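Local atomic coordinates of lysozyme (Asticcacaulis excentricus, PDB entry 6H9D), a protein that is the muramidase domain of SpmX, a member of the phage lysozyme family that probably binds or cleaves peptidoglycan and is linked to cell morphogenesis and stalk synthesis. Residues 64-69 and 81-85; 113-118 and 142-147. All blocks are in the same frame, centred on the assembly; numbering follows the deposited sequence.

How the contacts relate
Both contacts are helix packing in the α-helical part of the lysozyme fold, and they lie in series along the chain. Contact 1 joins helix 50-71 to helix 78-91 near the middle of the protein. It is built mainly from aliphatic side chains and one phenylalanine, and no hydrogen bond crosses it. Contact 2 joins helix 110-116 and the turn after it to helix 133-146, farther from the centre. It has an apolar floor, but its outer edge carries a salt bridge and a bound water. The two meet through helix 78-91: A83 packs on F146 and E142, L84 on F146, and D82 on L145. Their centres are about 14 Å apart.

Contact 1. Residues 64-69 and 81-85; sequences IVEAVN and FDALV
The ring of F81 lies against V65, V68 and N69 across the contact. CG1 of V68 comes obliquely to the ring, 3.5 Å from F81 CE1. V65 crosses the ring at about a right angle, with its CG1 4.0 Å from F81 CZ and its carbonyl O in plane at the ring edge. F81 has CG anti to its backbone N (chi1 -176°), which carries the ring across to helix 50-71. CG2 of V85, in the same helix as F81, lies over one ring face toward its rim.

CG2 of V68 meets V85 CG2 at 4.1 Å, and V68 CG1 also rests on CB of L84. CG2 of I64 sits 3.4 Å from the carbonyl O of V85 and close to its CG1. The backbones approach most closely here, with the CA atoms of I64 and V85 6.0 Å apart.

No hydrogen bond crosses between the two segments. N69 ND2 makes a bent hydrogen bond of 2.8 Å to V65 O, from above the carbonyl plane. The backbone N of N69 reaches the same oxygen from the opposite face. N69 OD1 accepts from the backbone N of H4. Bonded at both ends, the amide is held beside F81, its plane 34° from the ring.

The segment axes cross at 116°, 9.9 Å apart. This is steep helix-helix packing in the buried α-helical core of a phage-type lysozyme.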
ATOM      1  N   ILE A  64      -1.847   8.406   0.998  1.00 30.16           N
ATOM      2  CA  ILE A  64      -1.633   7.545  -0.186  1.00 28.81           C
ATOM      3  C   ILE A  64      -2.711   7.841  -1.237  1.00 26.93           C
ATOM      4  O   ILE A  64      -2.390   7.928  -2.432  1.00 33.80           O
ATOM      5  CB  ILE A  64      -1.631   6.047   0.176  1.00 31.40           C
ATOM      6  CG1 ILE A  64      -0.770   5.741   1.418  1.00 30.96           C
ATOM      7  CG2 ILE A  64      -1.201   5.248  -1.042  1.00 31.94           C
ATOM      8  CD1 ILE A  64       0.677   6.140   1.265  1.00 35.19           C
ATOM      9  N   VAL A  65      -3.974   7.880  -0.802  1.00 28.33           N
ATOM     10  CA  VAL A  65      -5.116   8.196  -1.666  1.00 33.48           C
ATOM     11  C   VAL A  65      -4.880   9.561  -2.344  1.00 40.80           C
ATOM     12  O   VAL A  65      -5.099   9.715  -3.555  1.00 37.10           O
ATOM     13  CB  VAL A  65      -6.438   8.143  -0.875  1.00 31.69           C
ATOM     14  CG1 VAL A  65      -7.621   8.791  -1.602  1.00 39.54           C
ATOM     15  CG2 VAL A  65      -6.781   6.719  -0.479  1.00 34.58           C
ATOM     16  N   GLU A  66      -4.393  10.541  -1.568  1.00 40.08           N
ATOM     17  CA  GLU A  66      -4.060  11.873  -2.093  1.00 39.30           C
ATOM     18  C   GLU A  66      -2.936  11.782  -3.128  1.00 39.79           C
ATOM     19  O   GLU A  66      -3.057  12.349  -4.205  1.00 36.40           O
ATOM     20  CB  GLU A  66      -3.667  12.802  -0.946  1.00 43.99           C
ATOM     21  CG  GLU A  66      -4.874  13.226  -0.136  1.00 54.69           C
ATOM     22  CD  GLU A  66      -5.931  13.896  -0.999  1.00 57.88           C
ATOM     23  OE1 GLU A  66      -5.604  14.933  -1.616  1.00 51.18           O
ATOM     24  OE2 GLU A  66      -7.054  13.355  -1.095  1.00 55.84           O
ATOM     25  N   ALA A  67      -1.851  11.065  -2.789  1.00 33.51           N
ATOM     26  CA  ALA A  67      -0.699  10.929  -3.642  1.00 34.47           C
ATOM     27  C   ALA A  67      -1.082  10.289  -4.988  1.00 43.18           C
ATOM     28  O   ALA A  67      -0.628  10.738  -6.032  1.00 36.87           O
ATOM     29  CB  ALA A  67       0.370  10.124  -2.959  1.00 33.64           C
ATOM     30  N   VAL A  68      -1.895   9.229  -4.964  1.00 39.30           N
ATOM     31  CA  VAL A  68      -2.160   8.478  -6.193  1.00 37.63           C
ATOM     32  C   VAL A  68      -3.012   9.364  -7.109  1.00 38.58           C
ATOM     33  O   VAL A  68      -2.741   9.489  -8.293  1.00 39.35           O
ATOM     34  CB  VAL A  68      -2.818   7.110  -5.925  1.00 33.92           C
ATOM     35  CG1 VAL A  68      -3.253   6.456  -7.226  1.00 35.07           C
ATOM     36  CG2 VAL A  68      -1.865   6.177  -5.172  1.00 34.95           C
ATOM     37  N   ASN A  69      -3.969  10.036  -6.500  1.00 38.26           N
ATOM     38  CA  ASN A  69      -4.846  10.996  -7.202  1.00 37.31           C
ATOM     39  C   ASN A  69      -3.991  12.103  -7.818  1.00 38.37           C
ATOM     40  O   ASN A  69      -4.213  12.447  -8.957  1.00 41.26           O
ATOM     41  CB  ASN A  69      -5.823  11.614  -6.211  1.00 36.42           C
ATOM     42  CG  ASN A  69      -7.108  10.840  -6.136  1.00 35.18           C
ATOM     43  OD1 ASN A  69      -7.764  10.644  -7.138  1.00 40.79           O
ATOM     44  ND2 ASN A  69      -7.472  10.403  -4.957  1.00 35.77           N
ATOM     45  N   PHE A  81      -7.254   1.997  -9.221  1.00 27.43           N
ATOM     46  CA  PHE A  81      -6.966   2.942  -8.148  1.00 30.62           C
ATOM     47  C   PHE A  81      -6.657   2.184  -6.854  1.00 29.41           C
ATOM     48  O   PHE A  81      -5.668   2.458  -6.227  1.00 30.01           O
ATOM     49  CB  PHE A  81      -8.138   3.900  -7.945  1.00 32.74           C
ATOM     50  CG  PHE A  81      -7.831   4.952  -6.913  1.00 26.83           C
ATOM     51  CD1 PHE A  81      -6.917   5.953  -7.201  1.00 31.91           C
ATOM     52  CD2 PHE A  81      -8.321   4.840  -5.621  1.00 31.89           C
ATOM     53  CE1 PHE A  81      -6.585   6.904  -6.246  1.00 36.29           C
ATOM     54  CE2 PHE A  81      -7.992   5.791  -4.667  1.00 28.79           C
ATOM     55  CZ  PHE A  81      -7.105   6.803  -4.978  1.00 33.10           C
ATOM     56  N   ASP A  82      -7.525   1.230  -6.495  1.00 29.16           N
ATOM     57  CA  ASP A  82      -7.394   0.431  -5.284  1.00 30.04           C
ATOM     58  C   ASP A  82      -6.027  -0.284  -5.276  1.00 29.91           C
ATOM     59  O   ASP A  82      -5.325  -0.273  -4.285  1.00 27.02           O
ATOM     60  CB  ASP A  82      -8.512  -0.607  -5.194  1.00 34.20           C
ATOM     61  CG  ASP A  82      -9.862  -0.085  -4.731  1.00 42.21           C
ATOM     62  OD1 ASP A  82      -9.941   1.083  -4.260  1.00 39.04           O
ATOM     63  OD2 ASP A  82     -10.816  -0.861  -4.822  1.00 35.50           O
ATOM     64  N   ALA A  83      -5.687  -0.945  -6.386  1.00 25.70           N
ATOM     65  CA  ALA A  83      -4.391  -1.667  -6.508  1.00 29.50           C
ATOM     66  C   ALA A  83      -3.208  -0.692  -6.411  1.00 27.27           C
ATOM     67  O   ALA A  83      -2.191  -1.031  -5.796  1.00 27.26           O
ATOM     68  CB  ALA A  83      -4.324  -2.449  -7.796  1.00 26.37           C
ATOM     69  N   LEU A  84      -3.316   0.476  -7.059  1.00 27.24           N
ATOM     70  CA  LEU A  84      -2.221   1.467  -6.996  1.00 29.61           C
ATOM     71  C   LEU A  84      -2.053   2.014  -5.568  1.00 27.96           C
ATOM     72  O   LEU A  84      -0.937   2.246  -5.149  1.00 27.29           O
ATOM     73  CB  LEU A  84      -2.454   2.596  -8.000  1.00 30.90           C
ATOM     74  CG  LEU A  84      -2.222   2.217  -9.464  1.00 31.29           C
ATOM     75  CD1 LEU A  84      -2.527   3.391 -10.369  1.00 29.69           C
ATOM     76  CD2 LEU A  84      -0.809   1.715  -9.716  1.00 32.26           C
ATOM     77  N   VAL A  85      -3.151   2.204  -4.833  1.00 24.72           N
ATOM     78  CA  VAL A  85      -3.063   2.662  -3.445  1.00 28.14           C
ATOM     79  C   VAL A  85      -2.344   1.615  -2.585  1.00 29.84           C
ATOM     80  O   VAL A  85      -1.481   1.949  -1.782  1.00 31.42           O
ATOM     81  CB  VAL A  85      -4.451   2.986  -2.875  1.00 34.34           C
ATOM     82  CG1 VAL A  85      -4.388   3.194  -1.374  1.00 35.05           C
ATOM     83  CG2 VAL A  85      -5.052   4.212  -3.540  1.00 34.06           C
TER

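Contact 2. Residues 113-118 and 142-147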
ATOM      1  N   ALA A 113       2.425  -1.447 -16.848  1.00 32.59           N
ATOM      2  CA  ALA A 113       2.390  -0.979 -15.454  1.00 33.88           C
ATOM      3  C   ALA A 113       2.331  -2.186 -14.517  1.00 35.48           C
ATOM      4  O   ALA A 113       3.109  -2.300 -13.561  1.00 33.76           O
ATOM      5  CB  ALA A 113       1.212  -0.070 -15.241  1.00 34.26           C
ATOM      6  N   ALA A 114       1.434  -3.131 -14.825  1.00 33.99           N
ATOM      7  CA  ALA A 114       1.312  -4.321 -13.997  1.00 35.29           C
ATOM      8  C   ALA A 114       2.651  -5.066 -13.972  1.00 30.89           C
ATOM      9  O   ALA A 114       3.115  -5.487 -12.930  1.00 31.06           O
ATOM     10  CB  ALA A 114       0.188  -5.198 -14.505  1.00 35.97           C
ATOM     11  N   GLN A 115       3.273  -5.241 -15.145  1.00 33.74           N
ATOM     12  CA  GLN A 115       4.547  -5.961 -15.225  1.00 33.71           C
ATOM     13  C   GLN A 115       5.625  -5.230 -14.419  1.00 34.18           C
ATOM     14  O   GLN A 115       6.494  -5.861 -13.841  1.00 36.14           O
ATOM     15  CB  GLN A 115       5.058  -6.089 -16.662  1.00 40.75           C
ATOM     16  CG  GLN A 115       4.190  -6.959 -17.556  1.00 47.42           C
ATOM     17  CD  GLN A 115       4.682  -6.910 -18.981  1.00 55.80           C
ATOM     18  OE1 GLN A 115       4.375  -5.986 -19.740  1.00 57.71           O
ATOM     19  NE2 GLN A 115       5.486  -7.894 -19.339  1.00 39.41           N
ATOM     20  N   ALA A 116       5.593  -3.902 -14.444  1.00 32.92           N
ATOM     21  CA  ALA A 116       6.594  -3.093 -13.733  1.00 35.71           C
ATOM     22  C   ALA A 116       6.554  -3.388 -12.227  1.00 37.64           C
ATOM     23  O   ALA A 116       7.545  -3.238 -11.534  1.00 33.83           O
ATOM     24  CB  ALA A 116       6.358  -1.636 -14.019  1.00 41.06           C
ATOM     25  N   MET A 117       5.394  -3.826 -11.724  1.00 35.39           N
ATOM     26  CA  MET A 117       5.245  -4.107 -10.310  1.00 32.76           C
ATOM     27  C   MET A 117       6.190  -5.244  -9.904  1.00 31.42           C
ATOM     28  O   MET A 117       6.562  -5.371  -8.743  1.00 30.75           O
ATOM     29  CB  MET A 117       3.787  -4.438  -9.967  1.00 32.01           C
ATOM     30  CG  MET A 117       2.852  -3.251 -10.127  1.00 32.86           C
ATOM     31  SD  MET A 117       1.118  -3.655  -9.671  1.00 34.27           S
ATOM     32  CE  MET A 117       0.394  -2.015  -9.688  1.00 45.38           C
ATOM     33  N   ASP A 118       6.569  -6.089 -10.862  1.00 29.31           N
ATOM     34  CA  ASP A 118       7.509  -7.191 -10.597  1.00 35.55           C
ATOM     35  C   ASP A 118       8.886  -6.673 -10.156  1.00 37.54           C
ATOM     36  O   ASP A 118       9.684  -7.440  -9.626  1.00 36.69           O
ATOM     37  CB  ASP A 118       7.683  -8.076 -11.831  1.00 35.84           C
ATOM     38  CG  ASP A 118       6.391  -8.705 -12.318  1.00 41.46           C
ATOM     39  OD1 ASP A 118       5.413  -8.735 -11.540  1.00 35.92           O
ATOM     40  OD2 ASP A 118       6.367  -9.154 -13.471  1.00 41.17           O
ATOM     41  N   GLU A 142      -2.018  -7.629  -6.120  1.00 26.84           N
ATOM     42  CA  GLU A 142      -2.198  -6.238  -6.590  1.00 26.15           C
ATOM     43  C   GLU A 142      -2.413  -6.224  -8.112  1.00 27.60           C
ATOM     44  O   GLU A 142      -3.279  -5.521  -8.645  1.00 27.68           O
ATOM     45  CB  GLU A 142      -1.004  -5.392  -6.160  1.00 26.53           C
ATOM     46  CG  GLU A 142      -1.044  -5.052  -4.672  1.00 30.21           C
ATOM     47  CD  GLU A 142       0.230  -4.472  -4.076  1.00 30.19           C
ATOM     48  OE1 GLU A 142       1.273  -4.638  -4.691  1.00 31.46           O
ATOM     49  OE2 GLU A 142       0.162  -3.913  -2.964  1.00 30.25           O
ATOM     50  N   LYS A 143      -1.607  -7.004  -8.825  1.00 26.82           N
ATOM     51  CA  LYS A 143      -1.677  -7.052 -10.269  1.00 27.45           C
ATOM     52  C   LYS A 143      -3.031  -7.629 -10.708  1.00 25.14           C
ATOM     53  O   LYS A 143      -3.640  -7.108 -11.650  1.00 30.99           O
ATOM     54  CB  LYS A 143      -0.524  -7.885 -10.836  1.00 27.92           C
ATOM     55  CG  LYS A 143       0.845  -7.235 -10.715  1.00 31.89           C
ATOM     56  CD  LYS A 143       2.001  -8.186 -10.957  1.00 28.90           C
ATOM     57  CE  LYS A 143       2.066  -8.673 -12.384  1.00 31.66           C
ATOM     58  NZ  LYS A 143       3.193  -9.616 -12.549  1.00 32.69           N
ATOM     59  N   SER A 144      -3.493  -8.677 -10.022  1.00 27.58           N
ATOM     60  CA  SER A 144      -4.810  -9.286 -10.319  1.00 30.16           C
ATOM     61  C   SER A 144      -5.909  -8.232 -10.239  1.00 28.05           C
ATOM     62  O   SER A 144      -6.661  -8.062 -11.195  1.00 25.98           O
ATOM     63  CB  SER A 144      -5.139 -10.445  -9.427  1.00 30.59           C
ATOM     64  OG  SER A 144      -4.372 -11.576  -9.798  1.00 37.39           O
ATOM     65  N   LEU A 145      -5.957  -7.506  -9.122  1.00 28.19           N
ATOM     66  CA  LEU A 145      -6.984  -6.482  -8.947  1.00 28.10           C
ATOM     67  C   LEU A 145      -6.820  -5.399 -10.015  1.00 26.25           C
ATOM     68  O   LEU A 145      -7.794  -4.977 -10.652  1.00 28.86           O
ATOM     69  CB  LEU A 145      -6.881  -5.878  -7.538  1.00 29.41           C
ATOM     70  CG  LEU A 145      -7.895  -4.773  -7.217  1.00 30.95           C
ATOM     71  CD1 LEU A 145      -9.328  -5.310  -7.339  1.00 38.47           C
ATOM     72  CD2 LEU A 145      -7.678  -4.208  -5.823  1.00 32.65           C
ATOM     73  N   PHE A 146      -5.579  -4.920 -10.169  1.00 27.72           N
ATOM     74  CA  PHE A 146      -5.250  -3.830 -11.075  1.00 26.19           C
ATOM     75  C   PHE A 146      -5.815  -4.105 -12.475  1.00 32.42           C
ATOM     76  O   PHE A 146      -6.283  -3.178 -13.138  1.00 26.17           O
ATOM     77  CB  PHE A 146      -3.736  -3.632 -11.176  1.00 27.85           C
ATOM     78  CG  PHE A 146      -3.315  -2.486 -12.064  1.00 28.64           C
ATOM     79  CD1 PHE A 146      -3.381  -1.167 -11.614  1.00 28.87           C
ATOM     80  CD2 PHE A 146      -2.835  -2.723 -13.342  1.00 34.84           C
ATOM     81  CE1 PHE A 146      -2.993  -0.113 -12.428  1.00 28.20           C
ATOM     82  CE2 PHE A 146      -2.429  -1.671 -14.149  1.00 34.90           C
ATOM     83  CZ  PHE A 146      -2.525  -0.366 -13.704  1.00 36.39           C
ATOM     84  N   LEU A 147      -5.723  -5.370 -12.919  1.00 29.92           N
ATOM     85  CA  LEU A 147      -6.094  -5.767 -14.264  1.00 30.36           C
ATOM     86  C   LEU A 147      -7.529  -6.330 -14.329  1.00 31.38           C
ATOM     87  O   LEU A 147      -7.901  -6.864 -15.325  1.00 31.25           O
ATOM     88  CB  LEU A 147      -5.084  -6.819 -14.748  1.00 29.96           C
ATOM     89  CG  LEU A 147      -3.657  -6.323 -14.950  1.00 31.52           C
ATOM     90  CD1 LEU A 147      -2.718  -7.478 -15.252  1.00 34.03           C
ATOM     91  CD2 LEU A 147      -3.596  -5.279 -16.039  1.00 27.63           C
TER
HETATM   92  O   HOH W   1       4.576 -10.071 -15.116  1.00 36.70           O
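K143 reaches across to D118 and closes the outer edge of this contact with a salt bridge. NZ donates to D118 OD1 at 2.6 Å, and that oxygen receives it on its syn lone pair. A water also bridges the pair: it donates to D118 OD2 and accepts from K143 NZ, 3.0 Å away. The ammonium is thus tied to the carboxylate both directly and through water.

The stem of K143 is part of the packing. Its CE passes 3.4 Å from the carbonyl O of A114. The chain bends at chi3 (67°), and this turn brings NZ round to D118. M117 runs alongside K143, pointing the other way, with SD 3.7 Å from K143 CG. The M117 chain is extended beyond CG, which carries CE into loose contact with F146 near CD1.

Beneath the lysine lies an apolar floor. CB of A113 is 4.1 Å from F146 CZ, and CB of A114 is equally close to F146 CD2. L147, just past the helical residues, sets CD1 3.8 Å from A114 CB. The small alanines let the backbones come near: the CA atoms of A114 and K143 are 5.5 Å apart.

E142 turns its carboxylate to R139, R138 and S86. A113 also touches R104 and V105 of helix 100-106, while F146 packs on A83. Helix 133-146 thus packs against both helix 110-116 and helix 78-91, and the hairpin of strands 122-125 and 128-131 lies between the two segments in the chain.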